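Local coordinates for putative Lipoprotein (Clostridium perfringens, PDB 5J7R), which is of unknown function but, as a putative lipoprotein with a sporulation and spore germination domain, may act in spore formation or germination, at residues D20-D24 with V49-L55; I60-Q65 with L77-L83; N128-I132 with I148-G153. All coordinates share one frame; numbering follows the deposited sequence.

Contact 1 of 3, residues D20-D24 with V49-L55; sequences DLIGD and VDGDEIL. With MG (magnesium ion), chain E.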
# COMPACT_ATOMS: atom_id res chain seq x y z
N ASP A 20 -6.52 7.46 5.83
CA ASP A 20 -5.61 6.33 5.77
C ASP A 20 -4.82 6.47 4.48
O ASP A 20 -5.39 6.76 3.45
CB ASP A 20 -6.32 4.97 5.82
CG ASP A 20 -6.87 4.65 7.20
OD1 ASP A 20 -6.89 5.56 8.07
OD2 ASP A 20 -7.28 3.48 7.41
N LEU A 21 -3.52 6.23 4.57
CA LEU A 21 -2.63 6.39 3.43
C LEU A 21 -2.96 5.43 2.28
O LEU A 21 -3.14 5.88 1.14
CB LEU A 21 -1.20 6.25 3.92
CG LEU A 21 -0.11 6.87 3.07
CD1 LEU A 21 1.21 6.67 3.79
CD2 LEU A 21 -0.07 6.33 1.66
N ILE A 22 -3.00 4.13 2.57
CA ILE A 22 -3.33 3.10 1.55
C ILE A 22 -4.71 2.45 1.79
O ILE A 22 -5.41 2.14 0.85
CB ILE A 22 -2.28 1.97 1.52
CG1 ILE A 22 -0.85 2.55 1.42
CG2 ILE A 22 -2.58 1.02 0.35
CD1 ILE A 22 0.25 1.53 1.57
N GLY A 23 -5.08 2.22 3.05
CA GLY A 23 -6.37 1.61 3.39
C GLY A 23 -6.41 0.10 3.19
O GLY A 23 -5.42 -0.49 2.77
N ASP A 24 -7.54 -0.52 3.52
CA ASP A 24 -7.69 -1.98 3.41
C ASP A 24 -7.79 -2.45 1.97
O ASP A 24 -8.36 -1.76 1.14
CB ASP A 24 -8.93 -2.47 4.18
CG ASP A 24 -8.84 -2.24 5.69
OD1 ASP A 24 -7.75 -1.92 6.20
OD2 ASP A 24 -9.89 -2.38 6.36
N VAL A 49 -5.78 -7.21 3.59
CA VAL A 49 -4.49 -6.60 3.77
C VAL A 49 -4.73 -5.19 4.20
O VAL A 49 -5.34 -4.43 3.48
CB VAL A 49 -3.72 -6.53 2.44
CG1 VAL A 49 -2.38 -5.85 2.62
CG2 VAL A 49 -3.54 -7.92 1.85
N ASP A 50 -4.25 -4.85 5.39
CA ASP A 50 -4.37 -3.50 5.93
C ASP A 50 -3.14 -2.73 5.45
O ASP A 50 -2.07 -2.93 5.99
CB ASP A 50 -4.46 -3.63 7.47
CG ASP A 50 -4.54 -2.32 8.20
OD1 ASP A 50 -3.87 -1.34 7.85
OD2 ASP A 50 -5.19 -2.29 9.24
N GLY A 51 -3.31 -1.86 4.45
CA GLY A 51 -2.17 -1.13 3.87
C GLY A 51 -1.27 -0.35 4.79
O GLY A 51 -0.05 -0.42 4.66
N ASP A 52 -1.86 0.41 5.70
CA ASP A 52 -1.08 1.19 6.66
C ASP A 52 -0.26 0.26 7.56
O ASP A 52 0.85 0.63 7.94
CB ASP A 52 -1.97 2.13 7.49
CG ASP A 52 -2.59 3.25 6.64
OD1 ASP A 52 -2.37 3.27 5.41
OD2 ASP A 52 -3.30 4.12 7.21
N GLU A 53 -0.77 -0.94 7.89
CA GLU A 53 0.00 -1.88 8.71
C GLU A 53 1.15 -2.45 7.91
O GLU A 53 2.24 -2.58 8.45
CB GLU A 53 -0.83 -3.00 9.30
CG GLU A 53 -1.82 -2.52 10.33
CD GLU A 53 -2.54 -3.65 11.07
OE1 GLU A 53 -3.12 -3.40 12.15
OE2 GLU A 53 -2.50 -4.79 10.57
N ILE A 54 0.91 -2.80 6.65
CA ILE A 54 2.04 -3.34 5.86
C ILE A 54 3.09 -2.26 5.61
O ILE A 54 4.25 -2.58 5.61
CB ILE A 54 1.73 -4.17 4.59
CG1 ILE A 54 1.20 -3.34 3.44
CG2 ILE A 54 0.83 -5.32 4.97
CD1 ILE A 54 1.12 -4.14 2.15
N LEU A 55 2.68 -1.01 5.40
CA LEU A 55 3.62 0.09 5.18
C LEU A 55 4.41 0.36 6.45
O LEU A 55 5.64 0.46 6.42
CB LEU A 55 2.90 1.36 4.74
CG LEU A 55 3.77 2.58 4.45
CD1 LEU A 55 4.78 2.29 3.34
CD2 LEU A 55 2.88 3.74 4.07
MG MG E . -6.63 -0.89 10.41
O HOH W 1 -7.16 -0.11 8.30
O HOH W 2 -4.63 0.53 9.82
O HOH W 3 -5.29 -1.52 11.74
O HOH W 4 -7.24 0.76 11.17
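The carboxylates of Asp-24 and Asp-50 lie close together, Asp-24 OD1 3.8 Å from Asp-50 CG, their planes 58° apart, where an antiparallel pair of strands meets the N terminus of helix 51-65. Asp-50 is the N-cap: Glu-53 N approaches its OD1 at 3.1 Å from above the carboxylate plane, while its OD2 binds magnesium at 2.3 Å. The cation probably tempers the closeness of the two acids.

Asp-52 brings a third carboxylate up to the loop 20-24. Its CG lies beside the backbone N (chi1 -67°), which lets OD1 accept from Ile-22 N at 3.0 Å in an almost straight bond. OD2 is held chiefly by Ser-126 OG and takes a weak bond from Leu-21 N, so this buried acid is well satisfied. Gly-51 suits the first turn because, lacking a side chain, it allows Ile-22 CB to within 3.9 Å of its CA, and its N donates to Gly-23 O at 3.0 Å.

Leu-21 and Leu-55 supply the greasy side, crossing at about a right angle, and both also pack on a second subunit. Asp-24 continues the sheet into a third subunit. Its OD1 reaches the metal indirectly, through a magnesium-bound water that donates to it at 2.8 Å.

Contact 2 of 3, residues I60-Q65 with L77-L83; sequences IQALIQ and LPKDTKL
Ile-64 sets CG1 anti to its carbonyl carbon (chi1 -67°) and carries the chain on extended, so that its branches spread over the connection 77-83, while Leu-83, with CG anti to its backbone N (chi1 -180°), sends both methyls back to the helix. The contact packs the last turns of helix 51-65 against the loop, bent by a type I beta turn at 78-81, that leads into strand 83-89.

A beta-branched residue suits position 64 because it can touch several things at once: CG1 meets Leu-77 CD1 at 3.8 Å, CG2 comes within 3.3 Å of Thr-81 O, and CD1 runs on to Leu-83 CB at 4.2 Å. Leu-83 packs one turn back along the helix, where its CD1 comes within 4.0 Å of Ile-60 CG2. Gln-61, bent at chi2, carries its amide across Leu-83 at a slant, NE2 3.5 Å from Leu-83 CD2.

Ile-60 and Leu-83 also share Ile-95 of strand 92-97, and Ile-60 and Leu-77 reach helix 107-121, tying the contact to the domain core. Leu-63 packs on Tyr-30 of a second subunit.

Polar backbone atoms are joined through solvent: one water donates to both Ile-64 O and Leu-77 O. Threonine suits the end of the turn, since its backbone N and its OG1, the latter at 2.8 Å, both donate to Pro-78 O from the same face of that carbonyl.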
# COMPACT_ATOMS: atom_id res chain seq x y z
N ILE A 60 9.37 0.07 9.87
CA ILE A 60 10.09 -0.39 11.06
C ILE A 60 11.19 -1.35 10.66
O ILE A 60 12.27 -1.36 11.27
CB ILE A 60 9.17 -1.07 12.11
CG1 ILE A 60 8.11 -0.09 12.62
CG2 ILE A 60 9.97 -1.60 13.30
CD1 ILE A 60 8.67 1.15 13.29
N GLN A 61 10.93 -2.15 9.63
CA GLN A 61 11.93 -3.14 9.19
C GLN A 61 13.08 -2.38 8.62
O GLN A 61 14.22 -2.78 8.79
CB GLN A 61 11.41 -4.05 8.04
CG GLN A 61 11.89 -5.49 8.15
CD GLN A 61 11.26 -6.30 9.28
OE1 GLN A 61 11.99 -6.80 10.13
NE2 GLN A 61 9.94 -6.42 9.30
N ALA A 62 12.77 -1.31 7.91
CA ALA A 62 13.79 -0.47 7.29
C ALA A 62 14.67 0.23 8.33
O ALA A 62 15.86 0.37 8.13
CB ALA A 62 13.16 0.54 6.34
N LEU A 63 14.07 0.64 9.44
CA LEU A 63 14.83 1.28 10.54
C LEU A 63 15.79 0.28 11.17
O LEU A 63 16.92 0.63 11.48
CB LEU A 63 13.90 1.87 11.62
CG LEU A 63 13.02 3.04 11.23
CD1 LEU A 63 12.08 3.41 12.37
CD2 LEU A 63 13.85 4.25 10.84
N ILE A 64 15.33 -0.95 11.37
CA ILE A 64 16.15 -2.01 11.95
C ILE A 64 17.34 -2.35 11.05
O ILE A 64 18.42 -2.62 11.54
CB ILE A 64 15.33 -3.28 12.23
CG1 ILE A 64 14.30 -3.00 13.33
CG2 ILE A 64 16.23 -4.43 12.67
CD1 ILE A 64 13.28 -4.10 13.53
N GLN A 65 17.13 -2.34 9.74
CA GLN A 65 18.22 -2.61 8.79
C GLN A 65 19.33 -1.57 8.92
O GLN A 65 20.48 -1.86 8.60
CB GLN A 65 17.72 -2.69 7.35
CG GLN A 65 16.84 -3.90 7.08
CD GLN A 65 16.22 -3.89 5.69
OE1 GLN A 65 16.67 -3.16 4.81
NE2 GLN A 65 15.18 -4.70 5.49
N LEU A 77 18.38 1.30 16.45
CA LEU A 77 18.04 0.02 17.08
C LEU A 77 19.14 -0.98 16.74
O LEU A 77 19.76 -0.85 15.69
CB LEU A 77 16.70 -0.53 16.56
CG LEU A 77 15.40 0.18 16.93
CD1 LEU A 77 14.23 -0.37 16.13
CD2 LEU A 77 15.14 0.09 18.43
N PRO A 78 19.39 -1.97 17.62
CA PRO A 78 20.40 -2.99 17.32
C PRO A 78 20.08 -3.75 16.03
O PRO A 78 18.91 -3.99 15.73
CB PRO A 78 20.31 -3.93 18.52
CG PRO A 78 19.87 -3.04 19.63
CD PRO A 78 18.89 -2.10 19.00
N LYS A 79 21.12 -4.11 15.28
CA LYS A 79 20.95 -4.80 14.00
C LYS A 79 20.27 -6.17 14.13
O LYS A 79 19.50 -6.56 13.25
CB LYS A 79 22.27 -4.87 13.25
CG LYS A 79 22.09 -5.42 11.82
CD LYS A 79 23.01 -4.73 10.81
CE LYS A 79 23.02 -5.42 9.47
NZ LYS A 79 24.01 -4.82 8.54
N ASP A 80 20.56 -6.87 15.22
CA ASP A 80 19.96 -8.20 15.47
C ASP A 80 18.49 -8.13 15.94
O ASP A 80 17.85 -9.18 16.10
CB ASP A 80 20.82 -9.07 16.41
CG ASP A 80 21.08 -8.42 17.77
OD1 ASP A 80 20.66 -7.26 18.00
OD2 ASP A 80 21.74 -9.08 18.60
N THR A 81 17.96 -6.92 16.15
CA THR A 81 16.56 -6.74 16.56
C THR A 81 15.65 -7.34 15.50
O THR A 81 15.94 -7.28 14.31
CB THR A 81 16.18 -5.25 16.73
OG1 THR A 81 17.04 -4.64 17.70
CG2 THR A 81 14.73 -5.08 17.19
N LYS A 82 14.54 -7.90 15.94
CA LYS A 82 13.60 -8.51 15.04
C LYS A 82 12.21 -8.00 15.32
O LYS A 82 11.82 -7.88 16.47
CB LYS A 82 13.61 -10.02 15.25
CG LYS A 82 14.97 -10.66 14.94
CD LYS A 82 14.92 -12.17 15.14
CE LYS A 82 16.28 -12.82 15.18
NZ LYS A 82 16.20 -14.31 15.20
N LEU A 83 11.48 -7.70 14.26
CA LEU A 83 10.11 -7.23 14.39
C LEU A 83 9.19 -8.46 14.52
O LEU A 83 9.03 -9.22 13.58
CB LEU A 83 9.73 -6.38 13.18
CG LEU A 83 8.32 -5.80 13.17
CD1 LEU A 83 8.07 -4.90 14.36
CD2 LEU A 83 8.12 -5.02 11.90
O HOH W 5 14.03 -7.03 11.87
O HOH W 6 20.10 -0.63 12.92

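Contact 3 of 3, residues N128-I132 with I148-G153; sequences NKINI and ISKPFG
A single antiparallel bridge joins strand 129-134, an outermost strand of this chain's three-stranded mixed sheet, to the irregular segment 148-153. Ile-130 and Phe-152 form its hydrogen-bonded pair: Ile-130 N donates to Phe-152 O at 2.9 Å, and Phe-152 N donates back to Ile-130 O at 2.9 Å. The preceding Pro-151 needs no N-H here, and its CA makes a CA-H...O contact with Ile-130 O at 3.4 Å.

Phe-152 begins by pointing off the strand, but with CG held between N and carbonyl carbon (chi1 62°) the ring swings back to it. Ile-130 CG1 then makes a CH-pi contact over one face, 4.0 Å from the ring centroid, and Ile-132 CD1 lies at the edge. On the sheet's other side the Pro-151 ring runs beside Asn-131, CG to CG 4.2 Å. Ile-148 CD1 closes the end against Ile-132 CB at 3.9 Å; such apolar branches suit this buried side.

Strand 92-97 lies along the other edge of strand 129-134, bonding to Asn-131 through Ala-93 and Ile-95. Helix 107-121 covers the apolar side, its Ile-118 touching both Ile-130 and Phe-152, and Leu-114 touching Ile-132.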
# COMPACT_ATOMS: atom_id res chain seq x y z
N ASN A 128 -0.74 8.52 15.48
CA ASN A 128 -0.36 9.68 16.28
C ASN A 128 0.49 9.28 17.49
O ASN A 128 1.17 10.13 18.07
CB ASN A 128 -1.60 10.44 16.76
CG ASN A 128 -2.38 11.07 15.61
OD1 ASN A 128 -1.81 11.43 14.57
ND2 ASN A 128 -3.68 11.24 15.80
N LYS A 129 0.46 8.00 17.87
CA LYS A 129 1.23 7.50 19.00
C LYS A 129 1.77 6.10 18.72
O LYS A 129 1.30 5.41 17.81
CB LYS A 129 0.37 7.43 20.26
CG LYS A 129 -0.23 8.76 20.67
CD LYS A 129 -1.01 8.65 21.97
CE LYS A 129 -1.53 10.01 22.37
NZ LYS A 129 -2.38 10.02 23.59
N ILE A 130 2.77 5.69 19.49
CA ILE A 130 3.35 4.36 19.35
C ILE A 130 3.39 3.70 20.72
O ILE A 130 3.51 4.36 21.75
CB ILE A 130 4.77 4.36 18.72
CG1 ILE A 130 5.82 4.95 19.68
CG2 ILE A 130 4.74 5.08 17.38
CD1 ILE A 130 7.23 4.89 19.15
N ASN A 131 3.26 2.39 20.71
CA ASN A 131 3.29 1.59 21.90
C ASN A 131 4.29 0.48 21.60
O ASN A 131 4.00 -0.43 20.82
CB ASN A 131 1.90 1.02 22.20
CG ASN A 131 1.85 0.21 23.48
OD1 ASN A 131 2.73 0.30 24.33
ND2 ASN A 131 0.80 -0.57 23.63
N ILE A 132 5.48 0.59 22.18
CA ILE A 132 6.52 -0.41 21.96
C ILE A 132 6.38 -1.53 22.98
O ILE A 132 6.20 -1.28 24.16
CB ILE A 132 7.93 0.21 22.06
CG1 ILE A 132 8.07 1.30 20.98
CG2 ILE A 132 8.99 -0.88 21.88
CD1 ILE A 132 9.38 2.06 20.99
N ILE A 148 8.56 3.66 28.67
CA ILE A 148 7.71 3.29 27.51
C ILE A 148 6.66 2.26 27.95
O ILE A 148 6.30 1.34 27.21
CB ILE A 148 8.51 2.79 26.29
CG1 ILE A 148 9.37 1.58 26.63
CG2 ILE A 148 9.41 3.92 25.79
CD1 ILE A 148 9.91 0.91 25.39
N SER A 149 6.17 2.44 29.17
CA SER A 149 5.17 1.56 29.77
C SER A 149 3.80 1.71 29.11
O SER A 149 3.03 0.75 29.06
CB SER A 149 5.06 1.86 31.27
OG SER A 149 4.12 1.02 31.91
N LYS A 150 3.50 2.91 28.61
CA LYS A 150 2.21 3.18 27.97
C LYS A 150 2.44 3.79 26.58
O LYS A 150 3.59 4.02 26.17
CB LYS A 150 1.37 4.10 28.90
CG LYS A 150 1.37 3.62 30.35
CD LYS A 150 0.57 4.53 31.26
CE LYS A 150 0.76 4.19 32.73
NZ LYS A 150 0.16 5.18 33.67
N PRO A 151 1.36 3.99 25.80
CA PRO A 151 1.54 4.60 24.47
C PRO A 151 2.02 6.04 24.59
O PRO A 151 1.71 6.70 25.59
CB PRO A 151 0.13 4.55 23.87
CG PRO A 151 -0.56 3.44 24.58
CD PRO A 151 -0.01 3.47 25.97
N PHE A 152 2.76 6.53 23.60
CA PHE A 152 3.29 7.90 23.64
C PHE A 152 3.52 8.48 22.25
O PHE A 152 3.73 7.75 21.28
CB PHE A 152 4.60 7.95 24.45
CG PHE A 152 5.71 7.12 23.87
CD1 PHE A 152 5.81 5.77 24.17
CD2 PHE A 152 6.67 7.69 23.04
CE1 PHE A 152 6.82 4.99 23.64
CE2 PHE A 152 7.69 6.91 22.51
CZ PHE A 152 7.76 5.56 22.81
N GLY A 153 3.48 9.81 22.18
CA GLY A 153 3.71 10.57 20.95
C GLY A 153 4.94 11.43 21.14
O GLY A 153 5.64 11.29 22.15
O HOH W 7 5.65 -1.37 26.73

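From the N terminus the chain first makes the long two-stranded excursion 24-32 and 42-50, whose base contact 1 closes by bringing 20-24 against 49-55. Helix 51-65 follows at once and runs from contact 1 to contact 2, which lie on opposite sides of the chain's centre. Contact 2 closes the irregular loop after that helix and delivers the chain to strand 83-89. Beyond strand 92-97 and helix 107-121, contact 3 fastens the segment 148-153 to strand 129-134. The three loops follow in series, neither nesting nor crossing. Contacts 1 and 2 both touch the second subunit, whereas no other chain of the assembly touches contact 3.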